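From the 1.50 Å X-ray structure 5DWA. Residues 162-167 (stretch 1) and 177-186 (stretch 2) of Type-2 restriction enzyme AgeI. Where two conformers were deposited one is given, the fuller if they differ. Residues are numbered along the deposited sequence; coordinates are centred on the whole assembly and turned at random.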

# COMPACT_ATOMS: atom_id res chain seq x y z
N VAL A 162 6.04 25.04 9.21
CA VAL A 162 7.25 24.63 9.91
C VAL A 162 7.50 23.13 9.78
O VAL A 162 8.55 22.63 10.20
CB VAL A 162 7.20 24.98 11.40
CG1 VAL A 162 7.22 26.50 11.60
CG2 VAL A 162 5.95 24.38 12.03
N GLY A 163 6.52 22.41 9.24
CA GLY A 163 6.69 20.99 9.02
C GLY A 163 5.40 20.26 8.73
O GLY A 163 4.39 20.87 8.37
N GLY A 164 5.43 18.94 8.86
CA GLY A 164 4.25 18.16 8.59
C GLY A 164 4.25 16.86 9.34
O GLY A 164 5.26 16.42 9.89
N ILE A 165 3.06 16.26 9.40
CA ILE A 165 2.82 14.98 10.06
C ILE A 165 2.49 13.89 9.03
O ILE A 165 1.64 14.11 8.16
CB ILE A 165 1.68 15.07 11.08
CG1 ILE A 165 1.96 16.18 12.10
CG2 ILE A 165 1.47 13.73 11.78
CD1 ILE A 165 0.85 16.36 13.12
N HIS A 166 3.18 12.76 9.11
CA HIS A 166 2.82 11.54 8.42
C HIS A 166 1.95 10.76 9.37
O HIS A 166 2.45 10.24 10.37
CB HIS A 166 4.08 10.77 8.04
CG HIS A 166 5.05 11.61 7.28
ND1 HIS A 166 5.06 11.67 5.91
CD2 HIS A 166 5.99 12.49 7.71
CE1 HIS A 166 5.99 12.52 5.52
NE2 HIS A 166 6.55 13.05 6.59
N ALA A 167 0.65 10.72 9.09
CA ALA A 167 -0.32 10.12 9.99
C ALA A 167 -0.70 8.76 9.47
O ALA A 167 -1.11 8.62 8.31
CB ALA A 167 -1.55 11.01 10.12
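Stretch 2 (177-186) DDIPASRIMM

A helix packs on a β-strand in the type-2 restriction enzyme AgeI. Stretch 2 is helical over most of its length and runs on beyond M186; backbone hydrogen bonds of 2.9 Å from S182 N to D178 O and from M185 N to A181 O are typical of its i to i+4 pattern. It lies nearly antiparallel to the extended strand of stretch 1, with a signed crossing angle of -165° and a closest axis approach of 9.5 Å. The register follows from this direction: the CA atoms of H166 and D178 are 6.8 Å apart, and those of G163 and M185, toward the other end, 7.3 Å. The contact is small, burying 258 Å² in total, and H166 supplies the largest share.

The polar contact is made by H166 (chi1 m), which points its CA-to-CB bond toward the helix; its ND1 donates a hydrogen bond to OD1 of D178 (chi1 m) at 2.8 Å. The carboxylate oxygen lies near the plane of the imidazole, at its edge, where the N-H can reach it. NE2 is hydrogen-bonded elsewhere in the structure.

Around the imidazole, one helical turn beyond D178, A181 brings its CB to 4.1 Å from H166 CE1, also at the ring edge. S182 CB approaches H166 NE2 at 3.8 Å. M185 SD lies 3.6 Å from the same H166 NE2, an oblique sulfur-aromatic contact.

M185, with chi angles m, t and p, reaches over the glycines and places its CE 3.4 Å from G164 N and 4.1 Å from G163 C. A CB on G164 would point toward the helix and come within a tight 3.1 Å of M185 CE, so the bare backbone leaves room for this methyl. The side chains of I165 and A167 start away from the helix, alternating with H166 along the strand.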

# COMPACT_ATOMS: atom_id res chain seq x y z
N ASP A 177 6.39 4.36 2.34
CA ASP A 177 5.88 5.36 1.39
C ASP A 177 6.22 6.78 1.86
O ASP A 177 6.39 7.68 1.05
CB ASP A 177 4.35 5.29 1.22
CG ASP A 177 3.88 3.96 0.67
OD1 ASP A 177 4.71 3.08 0.37
OD2 ASP A 177 2.64 3.80 0.53
N ASP A 178 6.28 6.96 3.18
CA ASP A 178 6.52 8.27 3.77
C ASP A 178 7.99 8.64 3.86
O ASP A 178 8.32 9.80 4.03
CB ASP A 178 5.94 8.34 5.18
CG ASP A 178 4.44 8.21 5.19
OD1 ASP A 178 3.76 9.26 5.17
OD2 ASP A 178 3.95 7.06 5.23
N ILE A 179 8.87 7.65 3.78
CA ILE A 179 10.28 7.93 4.04
C ILE A 179 10.92 8.91 3.04
O ILE A 179 11.59 9.85 3.46
CB ILE A 179 11.09 6.61 4.08
CG1 ILE A 179 10.71 5.83 5.34
CG2 ILE A 179 12.58 6.89 4.08
CD1 ILE A 179 11.28 4.42 5.37
N PRO A 180 10.69 8.73 1.72
CA PRO A 180 11.32 9.73 0.85
C PRO A 180 10.79 11.15 1.08
O PRO A 180 11.59 12.08 1.13
CB PRO A 180 10.98 9.23 -0.56
CG PRO A 180 10.79 7.75 -0.39
CD PRO A 180 10.10 7.63 0.94
N ALA A 181 9.48 11.30 1.25
CA ALA A 181 8.92 12.61 1.57
C ALA A 181 9.54 13.17 2.85
O ALA A 181 9.89 14.34 2.92
CB ALA A 181 7.40 12.53 1.71
N SER A 182 9.67 12.31 3.85
CA SER A 182 10.17 12.74 5.14
C SER A 182 11.61 13.22 5.05
O SER A 182 11.97 14.24 5.63
CB SER A 182 10.04 11.62 6.17
OG SER A 182 10.43 12.07 7.45
N ARG A 183 12.44 12.47 4.34
CA ARG A 183 13.83 12.86 4.17
C ARG A 183 13.94 14.19 3.45
O ARG A 183 14.78 15.02 3.79
CB ARG A 183 14.60 11.78 3.41
CG ARG A 183 14.83 10.52 4.20
CD ARG A 183 15.61 9.51 3.38
NE ARG A 183 15.79 8.26 4.09
CZ ARG A 183 16.30 7.16 3.55
NH1 ARG A 183 16.68 7.16 2.28
NH2 ARG A 183 16.43 6.06 4.27
N ILE A 184 13.09 14.39 2.45
CA ILE A 184 13.08 15.64 1.70
C ILE A 184 12.70 16.80 2.62
O ILE A 184 13.36 17.85 2.64
CB ILE A 184 12.12 15.56 0.50
CG1 ILE A 184 12.71 14.66 -0.58
CG2 ILE A 184 11.83 16.94 -0.07
CD1 ILE A 184 11.70 14.17 -1.61
N MET A 185 11.64 16.62 3.41
CA MET A 185 11.22 17.63 4.36
C MET A 185 12.31 17.99 5.37
O MET A 185 12.57 19.17 5.61
CB MET A 185 9.97 17.17 5.10
CG MET A 185 8.75 17.06 4.20
SD MET A 185 7.36 16.22 4.99
CE MET A 185 7.06 17.34 6.35
N MET A 186 12.94 16.99 5.97
CA MET A 186 13.96 17.23 6.98
C MET A 186 15.16 17.93 6.35
O MET A 186 15.78 18.79 6.97
CB MET A 186 14.37 15.92 7.66
CG MET A 186 13.22 15.22 8.39
SD MET A 186 13.64 13.62 9.10
CE MET A 186 14.63 14.14 10.49